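Local coordinates for cellulose hydrolase (PDB 4YZT), which hydrolyses internal beta-1,4-glucosidic bonds of cellulose as a tri-modular family 5 endoglucanase, at residues A[76-81]-A[119-124]; A[84-89]-A[137-142]; A[337-342]-A[424-429]; A[357-362]-A[414-419]; A[468-473]-A[511-516]. One frame throughout, in Å; residues are numbered along the deposited sequence.

Contact 1. Residues A[76-81]-A[119-124]; sequences TWDSHI and SWLWIS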
# COMPACT_ATOMS: atom_id res chain seq x y z
N THR A 76 -13.95 12.53 2.21
CA THR A 76 -14.23 12.98 3.56
C THR A 76 -15.15 14.19 3.46
O THR A 76 -14.78 15.22 2.89
CB THR A 76 -12.93 13.30 4.32
OG1 THR A 76 -12.13 12.11 4.39
CG2 THR A 76 -13.22 13.82 5.73
N TRP A 77 -16.36 14.05 3.99
CA TRP A 77 -17.40 15.06 3.80
C TRP A 77 -17.38 16.14 4.88
O TRP A 77 -17.85 17.26 4.65
CB TRP A 77 -18.79 14.38 3.75
CG TRP A 77 -18.90 13.40 2.58
CD1 TRP A 77 -18.49 12.09 2.58
CD2 TRP A 77 -19.41 13.66 1.27
NE1 TRP A 77 -18.72 11.53 1.34
CE2 TRP A 77 -19.28 12.47 0.52
CE3 TRP A 77 -19.95 14.79 0.65
CZ2 TRP A 77 -19.69 12.38 -0.81
CZ3 TRP A 77 -20.36 14.69 -0.67
CH2 TRP A 77 -20.23 13.49 -1.38
N ASP A 78 -16.82 15.79 6.04
CA ASP A 78 -16.80 16.61 7.27
C ASP A 78 -16.89 18.14 7.14
O ASP A 78 -17.90 18.75 7.51
CB ASP A 78 -15.53 16.25 8.06
CG ASP A 78 -15.46 16.94 9.41
OD1 ASP A 78 -16.44 16.88 10.18
OD2 ASP A 78 -14.40 17.54 9.71
N SER A 79 -15.85 18.77 6.62
CA SER A 79 -15.81 20.24 6.63
C SER A 79 -16.82 20.85 5.67
O SER A 79 -17.07 22.05 5.71
CB SER A 79 -14.40 20.75 6.30
OG SER A 79 -14.15 20.74 4.90
N HIS A 80 -17.41 20.01 4.82
CA HIS A 80 -18.35 20.48 3.81
C HIS A 80 -19.81 20.24 4.20
O HIS A 80 -20.72 20.52 3.42
CB HIS A 80 -18.04 19.80 2.46
CG HIS A 80 -16.58 19.71 2.16
ND1 HIS A 80 -15.82 18.58 2.41
CD2 HIS A 80 -15.72 20.62 1.63
CE1 HIS A 80 -14.57 18.80 2.05
NE2 HIS A 80 -14.49 20.03 1.57
N ILE A 81 -20.03 19.71 5.40
CA ILE A 81 -21.39 19.49 5.91
C ILE A 81 -21.87 20.68 6.73
O ILE A 81 -21.19 21.11 7.65
CB ILE A 81 -21.47 18.22 6.80
CG1 ILE A 81 -20.95 17.00 6.04
CG2 ILE A 81 -22.92 18.00 7.29
CD1 ILE A 81 -20.84 15.75 6.90
N SER A 119 -15.44 8.92 9.54
CA SER A 119 -15.51 7.80 10.49
C SER A 119 -14.96 8.18 11.88
O SER A 119 -15.59 7.91 12.90
CB SER A 119 -14.76 6.58 9.95
OG SER A 119 -13.37 6.85 9.85
N TRP A 120 -13.79 8.82 11.91
CA TRP A 120 -13.21 9.21 13.19
C TRP A 120 -13.36 10.70 13.47
O TRP A 120 -13.28 11.13 14.62
CB TRP A 120 -11.73 8.80 13.27
CG TRP A 120 -10.88 9.26 12.14
CD1 TRP A 120 -10.62 8.57 10.98
CD2 TRP A 120 -10.17 10.50 12.04
NE1 TRP A 120 -9.79 9.32 10.17
CE2 TRP A 120 -9.50 10.50 10.79
CE3 TRP A 120 -10.04 11.62 12.87
CZ2 TRP A 120 -8.71 11.58 10.36
CZ3 TRP A 120 -9.25 12.69 12.44
CH2 TRP A 120 -8.59 12.65 11.20
N LEU A 121 -13.59 11.51 12.44
CA LEU A 121 -13.83 12.92 12.67
C LEU A 121 -15.14 13.17 13.45
O LEU A 121 -15.17 14.02 14.34
CB LEU A 121 -13.84 13.70 11.35
CG LEU A 121 -12.46 13.89 10.70
CD1 LEU A 121 -12.62 14.26 9.24
CD2 LEU A 121 -11.65 14.95 11.45
N TRP A 122 -16.21 12.44 13.13
CA TRP A 122 -17.45 12.64 13.89
C TRP A 122 -18.36 11.41 14.03
O TRP A 122 -19.16 11.35 14.98
CB TRP A 122 -18.26 13.80 13.29
CG TRP A 122 -18.67 13.61 11.84
CD1 TRP A 122 -17.95 13.95 10.72
CD2 TRP A 122 -19.91 13.07 11.37
NE1 TRP A 122 -18.67 13.63 9.59
CE2 TRP A 122 -19.87 13.10 9.96
CE3 TRP A 122 -21.05 12.56 12.01
CZ2 TRP A 122 -20.93 12.62 9.17
CZ3 TRP A 122 -22.11 12.10 11.22
CH2 TRP A 122 -22.04 12.13 9.82
N ILE A 123 -18.26 10.44 13.13
CA ILE A 123 -19.18 9.29 13.19
C ILE A 123 -18.91 8.43 14.45
O ILE A 123 -19.84 7.81 14.99
CB ILE A 123 -19.09 8.43 11.92
CG1 ILE A 123 -19.51 9.27 10.70
CG2 ILE A 123 -20.00 7.21 12.00
CD1 ILE A 123 -19.38 8.54 9.38
N SER A 124 -17.68 8.45 14.97
CA SER A 124 -17.35 7.64 16.15
C SER A 124 -17.99 8.19 17.44
O SER A 124 -17.85 7.59 18.51
CB SER A 124 -15.83 7.52 16.30
OG SER A 124 -15.25 8.81 16.41
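The indole of Trp122 is the flat group at the centre of this contact, met obliquely by Asp78 and Ile81 from the facing loop. Asp78 OD1 reaches Trp122 CD1 at 3.3 Å, its carboxylate turned 24° from the ring plane, and Ile81 CD1 touches Trp122 CZ2 at 3.9 Å. One face of the indole carries Ile123 CG1 from its own helix, 3.6 Å above the plane and displaced toward the rim; Lys136 adds a cation-pi contact. The indole N-H does not go to Asp78: Trp122 NE1 is hydrogen-bonded to Asp118 OD2, which fixes the turn of the ring. In Trp122 a chi1 of 60° sets CG between the backbone N and the carbonyl carbon, and CB points toward the loop.

Leu121 fills the neighbouring position. Its CD1 lies 3.6 Å from Thr76 CG2 and 3.7 Å from Asp78 CB, and the Leu121 side chain crosses both at about a right angle. Thr76, its side chain about 8 Å from a bound glucose unit, turns its hydroxyl elsewhere, with OG1 hydrogen-bonded to Asp42 O and His117 N, and presents its methyl to Leu121.

In the TIM barrel, residues 76-81 belong to the loop between strand 70-73 and helix 91-105, and 119-124 to the short helix 118-123 after strand 110-114. Helix 130-147 backs both, touching Ile81 through Val140 and Trp122 through Thr133.

Contact 2. Residues A[84-89]-A[137-142]; sequences APEYPI and LGKVWK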
# COMPACT_ATOMS: atom_id res chain seq x y z
N ALA A 84 -26.99 21.50 11.66
CA ALA A 84 -28.28 20.93 12.02
C ALA A 84 -29.37 21.97 11.79
O ALA A 84 -29.10 23.17 11.86
CB ALA A 84 -28.27 20.46 13.48
N PRO A 85 -30.61 21.53 11.52
CA PRO A 85 -31.07 20.14 11.49
C PRO A 85 -30.93 19.41 10.15
O PRO A 85 -31.04 18.19 10.14
CB PRO A 85 -32.56 20.28 11.85
CG PRO A 85 -32.94 21.58 11.23
CD PRO A 85 -31.73 22.48 11.42
N GLU A 86 -30.69 20.12 9.05
CA GLU A 86 -30.69 19.46 7.74
C GLU A 86 -29.30 19.04 7.25
O GLU A 86 -29.19 18.24 6.32
CB GLU A 86 -31.34 20.37 6.69
CG GLU A 86 -32.87 20.47 6.84
CD GLU A 86 -33.53 19.13 7.20
OE1 GLU A 86 -33.46 18.18 6.38
OE2 GLU A 86 -34.11 19.04 8.30
N TYR A 87 -28.26 19.57 7.87
CA TYR A 87 -26.87 19.24 7.51
C TYR A 87 -26.61 19.33 5.99
O TYR A 87 -26.07 18.39 5.39
CB TYR A 87 -26.52 17.84 8.02
CG TYR A 87 -26.68 17.66 9.52
CD1 TYR A 87 -25.77 18.21 10.43
CD2 TYR A 87 -27.74 16.92 10.04
CE1 TYR A 87 -25.92 18.04 11.82
CE2 TYR A 87 -27.89 16.74 11.40
CZ TYR A 87 -26.98 17.29 12.28
OH TYR A 87 -27.17 17.09 13.63
N PRO A 88 -26.98 20.47 5.37
CA PRO A 88 -26.82 20.55 3.91
C PRO A 88 -25.36 20.46 3.50
O PRO A 88 -24.51 21.12 4.09
CB PRO A 88 -27.42 21.93 3.58
CG PRO A 88 -27.20 22.74 4.81
CD PRO A 88 -27.36 21.77 5.96
N ILE A 89 -25.07 19.61 2.52
CA ILE A 89 -23.71 19.51 2.01
C ILE A 89 -23.47 20.69 1.07
O ILE A 89 -24.32 21.01 0.23
CB ILE A 89 -23.47 18.17 1.30
CG1 ILE A 89 -23.52 17.03 2.31
CG2 ILE A 89 -22.13 18.17 0.58
CD1 ILE A 89 -23.76 15.65 1.71
N LEU A 137 -25.90 11.23 10.03
CA LEU A 137 -25.37 10.38 8.98
C LEU A 137 -26.45 10.02 7.94
O LEU A 137 -26.19 10.05 6.73
CB LEU A 137 -24.75 9.11 9.58
CG LEU A 137 -24.10 8.07 8.64
CD1 LEU A 137 -22.96 8.68 7.83
CD2 LEU A 137 -23.60 6.87 9.42
N GLY A 138 -27.65 9.72 8.42
CA GLY A 138 -28.78 9.49 7.54
C GLY A 138 -29.05 10.66 6.60
O GLY A 138 -29.29 10.48 5.41
N LYS A 139 -28.99 11.87 7.14
CA LYS A 139 -29.27 13.04 6.31
C LYS A 139 -28.15 13.28 5.29
O LYS A 139 -28.41 13.74 4.18
CB LYS A 139 -29.50 14.27 7.18
CG LYS A 139 -30.85 14.23 7.92
CD LYS A 139 -31.02 15.35 8.92
CE LYS A 139 -32.39 15.28 9.64
NZ LYS A 139 -32.43 16.13 10.89
N VAL A 140 -26.92 12.94 5.67
CA VAL A 140 -25.79 13.01 4.76
C VAL A 140 -25.94 11.97 3.65
O VAL A 140 -25.81 12.30 2.47
CB VAL A 140 -24.44 12.81 5.50
CG1 VAL A 140 -23.27 12.67 4.51
CG2 VAL A 140 -24.19 13.97 6.47
N TRP A 141 -26.25 10.72 4.00
CA TRP A 141 -26.35 9.68 2.99
C TRP A 141 -27.55 9.90 2.07
O TRP A 141 -27.45 9.61 0.88
CB TRP A 141 -26.40 8.27 3.62
CG TRP A 141 -25.11 7.51 3.41
CD1 TRP A 141 -24.27 7.03 4.37
CD2 TRP A 141 -24.50 7.21 2.14
NE1 TRP A 141 -23.17 6.43 3.77
CE2 TRP A 141 -23.29 6.53 2.41
CE3 TRP A 141 -24.86 7.44 0.81
CZ2 TRP A 141 -22.44 6.07 1.39
CZ3 TRP A 141 -24.01 7.00 -0.20
CH2 TRP A 141 -22.81 6.32 0.10
N LYS A 142 -28.66 10.43 2.59
CA LYS A 142 -29.80 10.69 1.70
C LYS A 142 -29.37 11.71 0.64
O LYS A 142 -29.70 11.56 -0.53
CB LYS A 142 -31.04 11.18 2.47
CG LYS A 142 -32.28 11.29 1.59
CD LYS A 142 -33.49 11.81 2.38
CE LYS A 142 -34.02 10.77 3.36
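Lys139 reaches from helix 130-147 to the loop at Pro85-Tyr87, in a TIM-barrel arrangement where the loop between strand 70-73 and helix 91-105 folds over the helix that follows the next barrel strand. With CG anti to its own carbonyl carbon (chi1 -72°) and the chain extended beyond, Lys139 runs along until NZ donates to Pro85 O at 2.6 Å. The bond meets the carbonyl at a C=O...N angle of 147°, the donor tilted 24° from the carbonyl plane. Asp135 OD2, one helical turn earlier, forms a salt bridge with the same NZ, while Glu86 OE2 stays beyond salt-bridge distance at 4.2 Å. The peptide bond before Pro85 is cis.

The aliphatic part of Lys139 is used as well: its CD sits at the edge of the Tyr87 ring, in plane, 3.8 Å from CD2. An alanine here would probably leave Pro85 O and Asp135 without their ammonium partner and open a gap beside the Tyr87 edge. Farther along the loop, Gln143 of the same helix bonds Tyr87 O and Ile89 N through its amide, holding the backbone down next to Val140. The Ile89 and Val140 side chains cross at about a right angle, and Ile89 CD1 rests 4.1 Å from Val140 CG1 and 4.0 Å from Val140 O.

Contact 3. Residues A[337-342]-A[424-429]; sequences AIIKPA and QVMDII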
# COMPACT_ATOMS: atom_id res chain seq x y z
N ALA A 337 6.17 -14.64 -12.65
CA ALA A 337 7.43 -15.19 -12.19
C ALA A 337 8.14 -14.16 -11.28
O ALA A 337 8.04 -12.95 -11.51
CB ALA A 337 8.31 -15.58 -13.37
N ILE A 338 8.83 -14.65 -10.26
CA ILE A 338 9.54 -13.78 -9.33
C ILE A 338 11.01 -14.20 -9.26
O ILE A 338 11.31 -15.37 -8.97
CB ILE A 338 8.90 -13.82 -7.91
CG1 ILE A 338 7.40 -13.53 -7.97
CG2 ILE A 338 9.61 -12.83 -6.99
CD1 ILE A 338 7.04 -12.09 -8.36
N ILE A 339 11.92 -13.27 -9.55
CA ILE A 339 13.36 -13.54 -9.45
C ILE A 339 13.95 -13.16 -8.09
O ILE A 339 13.44 -12.26 -7.40
CB ILE A 339 14.16 -12.78 -10.55
CG1 ILE A 339 14.13 -11.27 -10.32
CG2 ILE A 339 13.66 -13.16 -11.94
CD1 ILE A 339 15.04 -10.48 -11.25
N LYS A 340 15.02 -13.86 -7.71
CA LYS A 340 15.79 -13.56 -6.49
C LYS A 340 17.27 -13.78 -6.78
O LYS A 340 17.68 -14.90 -7.10
CB LYS A 340 15.33 -14.44 -5.32
CG LYS A 340 15.71 -13.91 -3.95
CD LYS A 340 15.09 -14.75 -2.83
CE LYS A 340 15.41 -14.16 -1.46
NZ LYS A 340 14.96 -15.05 -0.36
N PRO A 341 18.09 -12.73 -6.64
CA PRO A 341 17.74 -11.40 -6.13
C PRO A 341 17.17 -10.49 -7.20
O PRO A 341 17.40 -10.71 -8.39
CB PRO A 341 19.09 -10.86 -5.63
CG PRO A 341 20.08 -11.45 -6.59
CD PRO A 341 19.53 -12.82 -6.97
N ALA A 342 16.44 -9.46 -6.77
CA ALA A 342 15.96 -8.43 -7.68
C ALA A 342 16.96 -7.28 -7.76
O ALA A 342 17.01 -6.55 -8.75
CB ALA A 342 14.60 -7.92 -7.24
N GLN A 424 10.40 -9.34 -15.11
CA GLN A 424 11.15 -9.03 -13.90
C GLN A 424 12.38 -8.22 -14.30
O GLN A 424 13.03 -8.51 -15.31
CB GLN A 424 11.55 -10.32 -13.18
CG GLN A 424 10.38 -11.06 -12.55
CD GLN A 424 10.02 -10.49 -11.20
OE1 GLN A 424 10.70 -10.73 -10.20
NE2 GLN A 424 8.96 -9.71 -11.16
N VAL A 425 12.70 -7.20 -13.51
CA VAL A 425 13.86 -6.34 -13.77
C VAL A 425 14.88 -6.39 -12.62
O VAL A 425 14.56 -6.04 -11.49
CB VAL A 425 13.44 -4.88 -13.98
CG1 VAL A 425 14.67 -4.00 -14.18
CG2 VAL A 425 12.45 -4.76 -15.13
N MET A 426 16.10 -6.82 -12.92
CA MET A 426 17.15 -6.88 -11.90
C MET A 426 18.14 -5.72 -12.04
O MET A 426 18.77 -5.56 -13.08
CB MET A 426 17.90 -8.22 -12.00
CG MET A 426 18.91 -8.47 -10.90
SD MET A 426 19.78 -10.04 -11.11
CE MET A 426 20.91 -9.62 -12.42
N ASP A 427 18.28 -4.92 -10.99
CA ASP A 427 19.27 -3.84 -11.00
C ASP A 427 20.64 -4.41 -10.66
O ASP A 427 20.78 -5.20 -9.72
CB ASP A 427 18.91 -2.75 -9.99
CG ASP A 427 17.78 -1.85 -10.47
OD1 ASP A 427 17.19 -2.09 -11.54
OD2 ASP A 427 17.48 -0.87 -9.75
N ILE A 428 21.64 -4.03 -11.45
CA ILE A 428 23.02 -4.37 -11.14
C ILE A 428 23.64 -3.12 -10.52
O ILE A 428 23.81 -2.11 -11.18
CB ILE A 428 23.80 -4.80 -12.39
CG1 ILE A 428 23.07 -5.94 -13.11
CG2 ILE A 428 25.24 -5.17 -12.00
CD1 ILE A 428 23.79 -7.27 -13.07
N ILE A 429 23.97 -3.20 -9.23
CA ILE A 429 24.34 -2.02 -8.46
C ILE A 429 25.79 -2.09 -7.98
O ILE A 429 26.16 -3.01 -7.24
CB ILE A 429 23.43 -1.86 -7.23
CG1 ILE A 429 21.95 -1.88 -7.64
CG2 ILE A 429 23.79 -0.58 -6.47
CD1 ILE A 429 20.99 -1.92 -6.45
O HOH W 1 6.89 -10.92 -12.89
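Gln424 and Ile339 join neighbouring parallel strands of the X2 carbohydrate-binding module through a side-chain amide. The Gln424 chain bends at chi2 (-83°), and OE1 accepts the backbone N-H of Ile339 at 2.9 Å, almost straight at 168° although the donor stands tilted 31° from the amide carbonyl plane. Its NE2 is served by a water, a weak bond of 3.0 Å; the same water donates to Ala337 O at 2.7 Å. Farther along, Asp427 N donates to Ala342 O at 3.0 Å, and Met426 CA adds a C-H...O contact of 3.2 Å to that oxygen. Pro341, preceded by a cis peptide, keeps its O buried with no partner in the model. The Asp427 carboxylate looks elsewhere, to Gln413 and Lys280. Between the polar links Ile339 CD1 packs on Met426 CB at 3.7 Å, the two side chains crossing at about a right angle.

A leucine at Gln424 would probably leave the Ile339 N-H without its acceptor and the water without its NE2 donor. The chemistry implies a strand pairing that starts through a side chain and a water, where the strands diverge, and passes to direct backbone bonding at Ala342.

Contact 4. Residues A[357-362]-A[414-419]; sequences VDIQLN and LTFTFH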
# COMPACT_ATOMS: atom_id res chain seq x y z
N VAL A 357 20.83 -16.47 -10.32
CA VAL A 357 19.52 -15.86 -10.11
C VAL A 357 18.49 -16.98 -10.09
O VAL A 357 18.35 -17.71 -11.07
CB VAL A 357 19.17 -14.84 -11.21
CG1 VAL A 357 17.87 -14.11 -10.88
CG2 VAL A 357 20.29 -13.83 -11.39
N ASP A 358 17.78 -17.12 -8.98
CA ASP A 358 16.73 -18.12 -8.87
C ASP A 358 15.39 -17.54 -9.29
O ASP A 358 15.07 -16.39 -8.99
CB ASP A 358 16.64 -18.66 -7.44
CG ASP A 358 17.89 -19.42 -7.02
OD1 ASP A 358 18.36 -20.28 -7.81
OD2 ASP A 358 18.39 -19.18 -5.91
N ILE A 359 14.58 -18.34 -9.98
CA ILE A 359 13.28 -17.88 -10.45
C ILE A 359 12.14 -18.75 -9.92
O ILE A 359 12.10 -19.95 -10.17
CB ILE A 359 13.21 -17.86 -11.99
CG1 ILE A 359 14.45 -17.17 -12.59
CG2 ILE A 359 11.93 -17.17 -12.47
CD1 ILE A 359 14.44 -17.16 -14.10
N GLN A 360 11.23 -18.14 -9.17
CA GLN A 360 9.94 -18.77 -8.85
C GLN A 360 9.02 -18.57 -10.05
O GLN A 360 8.38 -17.52 -10.19
CB GLN A 360 9.34 -18.17 -7.56
CG GLN A 360 7.95 -18.67 -7.19
CD GLN A 360 7.46 -18.09 -5.88
OE1 GLN A 360 8.25 -17.75 -5.00
NE2 GLN A 360 6.14 -17.98 -5.74
N LEU A 361 8.99 -19.57 -10.93
CA LEU A 361 8.33 -19.46 -12.23
C LEU A 361 6.82 -19.29 -12.11
O LEU A 361 6.22 -18.57 -12.91
CB LEU A 361 8.65 -20.69 -13.08
CG LEU A 361 10.09 -20.76 -13.59
CD1 LEU A 361 10.36 -22.11 -14.22
CD2 LEU A 361 10.35 -19.64 -14.58
N ASN A 362 6.22 -19.94 -11.12
CA ASN A 362 4.76 -19.92 -10.95
C ASN A 362 4.04 -20.33 -12.24
O ASN A 362 3.06 -19.70 -12.63
CB ASN A 362 4.28 -18.54 -10.48
CG ASN A 362 4.69 -18.22 -9.04
OD1 ASN A 362 4.73 -19.10 -8.18
ND2 ASN A 362 4.98 -16.95 -8.77
N LEU A 414 18.86 -5.85 -15.97
CA LEU A 414 18.52 -6.98 -16.80
C LEU A 414 17.01 -7.24 -16.72
O LEU A 414 16.46 -7.40 -15.63
CB LEU A 414 19.31 -8.23 -16.40
CG LEU A 414 20.83 -8.07 -16.46
CD1 LEU A 414 21.52 -9.37 -16.07
CD2 LEU A 414 21.29 -7.60 -17.84
N THR A 415 16.36 -7.25 -17.88
CA THR A 415 14.94 -7.53 -17.95
C THR A 415 14.70 -9.00 -18.33
O THR A 415 15.03 -9.42 -19.44
CB THR A 415 14.23 -6.61 -18.97
OG1 THR A 415 14.36 -5.25 -18.55
CG2 THR A 415 12.75 -6.95 -19.08
N PHE A 416 14.16 -9.77 -17.39
CA PHE A 416 13.78 -11.15 -17.65
C PHE A 416 12.35 -11.16 -18.17
O PHE A 416 11.44 -10.74 -17.46
CB PHE A 416 13.87 -12.01 -16.38
CG PHE A 416 15.27 -12.13 -15.79
CD1 PHE A 416 15.90 -11.03 -15.22
CD2 PHE A 416 15.93 -13.35 -15.78
CE1 PHE A 416 17.18 -11.14 -14.68
CE2 PHE A 416 17.21 -13.47 -15.24
CZ PHE A 416 17.83 -12.36 -14.69
N THR A 417 12.16 -11.63 -19.41
CA THR A 417 10.82 -11.68 -19.98
C THR A 417 10.27 -13.09 -19.88
O THR A 417 11.03 -14.06 -19.91
CB THR A 417 10.81 -11.23 -21.47
OG1 THR A 417 11.60 -12.14 -22.25
CG2 THR A 417 11.37 -9.83 -21.61
N PHE A 418 8.95 -13.20 -19.76
CA PHE A 418 8.30 -14.51 -19.68
C PHE A 418 7.17 -14.56 -20.70
O PHE A 418 6.68 -13.53 -21.14
CB PHE A 418 7.80 -14.76 -18.25
CG PHE A 418 8.90 -14.73 -17.22
CD1 PHE A 418 9.60 -15.89 -16.91
CD2 PHE A 418 9.27 -13.54 -16.62
CE1 PHE A 418 10.64 -15.86 -15.98
CE2 PHE A 418 10.32 -13.51 -15.70
CZ PHE A 418 10.99 -14.67 -15.39
N HIS A 419 6.80 -15.77 -21.13
CA HIS A 419 5.78 -15.92 -22.15
C HIS A 419 4.48 -15.27 -21.70
O HIS A 419 3.78 -14.63 -22.49
CB HIS A 419 5.55 -17.39 -22.48
CG HIS A 419 4.55 -17.61 -23.58
ND1 HIS A 419 3.31 -18.17 -23.36
CD2 HIS A 419 4.62 -17.35 -24.91
CE1 HIS A 419 2.66 -18.25 -24.51
NE2 HIS A 419 3.43 -17.76 -25.46
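The strands carrying Ile359 and Phe416 run in broadly the same direction, 32° apart, with axes 11.4 Å from each other at closest approach. That is too far for backbone pairing, and the two are bridged by side chains alone: Ile359 and Phe416 have their CA atoms 9.9 Å apart, Leu361 and Phe418 8.9 Å.

Val357 and Phe416 meet tip to tip, CG1 to CZ at 4.2 Å. The next step along each strand repeats this, Ile359 CG2 lying 4.0 Å from Phe418 CZ. Ile359 serves both rings, since its CD1 also approaches Phe416 CD2 at 4.4 Å. Leu361 comes across Phe418 at about a right angle, with CD2 4.0 Å from CE1. Both phenylalanines direct CB toward the facing strand and hold CG anti to the carbonyl carbon (chi1 -63° for Phe416), and all these approaches are oblique to the ring planes.

Strands 355-360 and 409-418 are members of one mixed sheet, separated in it by strands 338-347 and 424-431. The sheet evidently curls so that the two strands face each other, consistent with the immunoglobulin-like sandwich of the E-set clan. Met426 of strand 424-431 touches Val357 and Phe416, Leu366 of strand 366-371 covers both phenylalanines, and Val391 of strand 390-393 packs on Ile359.

Contact 5. Residues A[468-473]-A[511-516]; sequences GVVDST and LKSDST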
# COMPACT_ATOMS: atom_id res chain seq x y z
N GLY A 468 18.08 1.88 17.79
CA GLY A 468 18.65 2.85 18.70
C GLY A 468 18.70 2.30 20.10
O GLY A 468 17.71 1.76 20.60
N VAL A 469 19.85 2.46 20.74
CA VAL A 469 20.16 1.83 22.02
C VAL A 469 20.72 2.86 22.99
O VAL A 469 21.50 3.73 22.59
CB VAL A 469 21.17 0.67 21.81
CG1 VAL A 469 21.78 0.23 23.09
CG2 VAL A 469 20.51 -0.50 21.07
N VAL A 470 20.32 2.79 24.26
CA VAL A 470 20.90 3.66 25.27
C VAL A 470 22.25 3.08 25.69
O VAL A 470 22.32 1.91 26.07
CB VAL A 470 19.99 3.82 26.50
CG1 VAL A 470 20.58 4.82 27.48
CG2 VAL A 470 18.58 4.24 26.05
N ASP A 471 23.31 3.87 25.60
CA ASP A 471 24.65 3.37 25.86
C ASP A 471 24.83 2.77 27.26
O ASP A 471 25.36 1.67 27.41
CB ASP A 471 25.69 4.48 25.65
CG ASP A 471 25.91 4.82 24.19
OD1 ASP A 471 25.31 4.17 23.30
OD2 ASP A 471 26.71 5.75 23.92
N SER A 472 24.40 3.50 28.29
CA SER A 472 24.69 3.07 29.66
C SER A 472 23.96 1.78 30.05
O SER A 472 24.43 1.04 30.91
CB SER A 472 24.34 4.17 30.66
OG SER A 472 22.95 4.45 30.64
N THR A 473 22.82 1.52 29.41
CA THR A 473 21.98 0.40 29.82
C THR A 473 21.83 -0.68 28.74
O THR A 473 21.58 -1.85 29.06
CB THR A 473 20.56 0.88 30.20
OG1 THR A 473 19.88 1.31 29.01
CG2 THR A 473 20.64 2.04 31.18
N LEU A 511 15.28 10.87 23.87
CA LEU A 511 16.66 10.69 24.34
C LEU A 511 16.88 11.24 25.76
O LEU A 511 16.51 12.38 26.07
CB LEU A 511 17.64 11.37 23.37
CG LEU A 511 17.69 10.75 21.96
CD1 LEU A 511 18.45 11.66 21.01
CD2 LEU A 511 18.34 9.39 22.02
N LYS A 512 17.50 10.42 26.62
CA LYS A 512 17.74 10.79 28.01
C LYS A 512 19.22 10.88 28.32
O LYS A 512 19.65 11.65 29.19
CB LYS A 512 17.09 9.77 28.96
CG LYS A 512 15.59 9.65 28.83
N SER A 513 20.00 10.07 27.61
CA SER A 513 21.45 10.05 27.80
C SER A 513 22.10 9.58 26.51
O SER A 513 21.40 9.26 25.55
CB SER A 513 21.84 9.14 28.98
OG SER A 513 21.48 7.79 28.75
N ASP A 514 23.43 9.55 26.48
CA ASP A 514 24.15 9.21 25.25
C ASP A 514 23.69 7.88 24.64
O ASP A 514 23.56 6.86 25.32
CB ASP A 514 25.66 9.18 25.53
CG ASP A 514 26.19 10.53 25.99
OD1 ASP A 514 25.42 11.52 25.98
OD2 ASP A 514 27.38 10.60 26.34
N SER A 515 23.41 7.90 23.34
CA SER A 515 22.81 6.75 22.65
C SER A 515 23.51 6.49 21.32
O SER A 515 24.18 7.37 20.77
CB SER A 515 21.31 6.98 22.39
OG SER A 515 20.63 7.20 23.62
N THR A 516 23.36 5.26 20.84
CA THR A 516 23.99 4.83 19.60
C THR A 516 22.91 4.35 18.64
O THR A 516 22.10 3.49 19.00
CB THR A 516 25.02 3.71 19.85
OG1 THR A 516 26.07 4.20 20.70
CG2 THR A 516 25.62 3.22 18.54
O HOH W 2 26.76 7.69 22.28
O HOH W 3 23.66 6.33 28.10
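Asp471 and Thr516 come together through matching first torsions: CG of Asp471 and OG1 of Thr516 each stand anti to their own carbonyl carbon, beside the backbone N (chi1 -73° and -62°). The two side chains cross at about a right angle, and Thr516 OG1 donates to Asp471 OD1 at 2.7 Å, OD1 accepting through its syn lone pair. Lys531 NZ, from the next strand, bonds the same hydroxyl. Asp471 is held by its backbone too, its N-H bonded to Asp514 O at 3.0 Å.

This is where edge strand 462-470 runs off the end of its antiparallel neighbour 515-522, in the sheet that also contains strands 440-444 and 527-535. Val469 and Thr516 form a hydrogen-bonded pair, with Val469 N to Thr516 O and Thr516 N to Val469 O both 3.0 Å. The next pair, Val470 with Ser515, is non-hydrogen-bonded and turns its side chains to the other face. Gly468 CA adds a C-H...O contact to Thr516 O at 3.5 Å.

Two waters add to the direct bonds around Asp471 and Ser472. One donates to Asp471 OD2 and to Ser515 O. The other accepts from Ser472 N at 2.9 Å, donates to Asp514 O and hydrogen-bonds Ser513 OG, with no direction decided for this last bond. Ser513 OG also touches Val470 CG1 at 3.4 Å.

In the fold
Contacts 1 and 2 belong to the family 5 barrel, with centres 12 Å apart; their segments alternate along the chain, and the loop that supplies 76-81 and 84-89 lies on helix 118-123 in contact 1 and on helix 130-147 in contact 2. Contacts 3 and 4 lie in the X2 module, about 8 Å apart centre to centre in one mixed sheet, contact 4 nested inside the loop closed by contact 3 and joined to it by the backbone pairs of Ile338 with Gln360 and Gln424 with Phe416. Contact 5 comes last in sequence, in a separate mixed sheet, its centre some 38 Å from that of contact 3. The long separations, 44 Å between the centres of contacts 1 and 3, reflect a catalytic barrel and appended modules arranged in series.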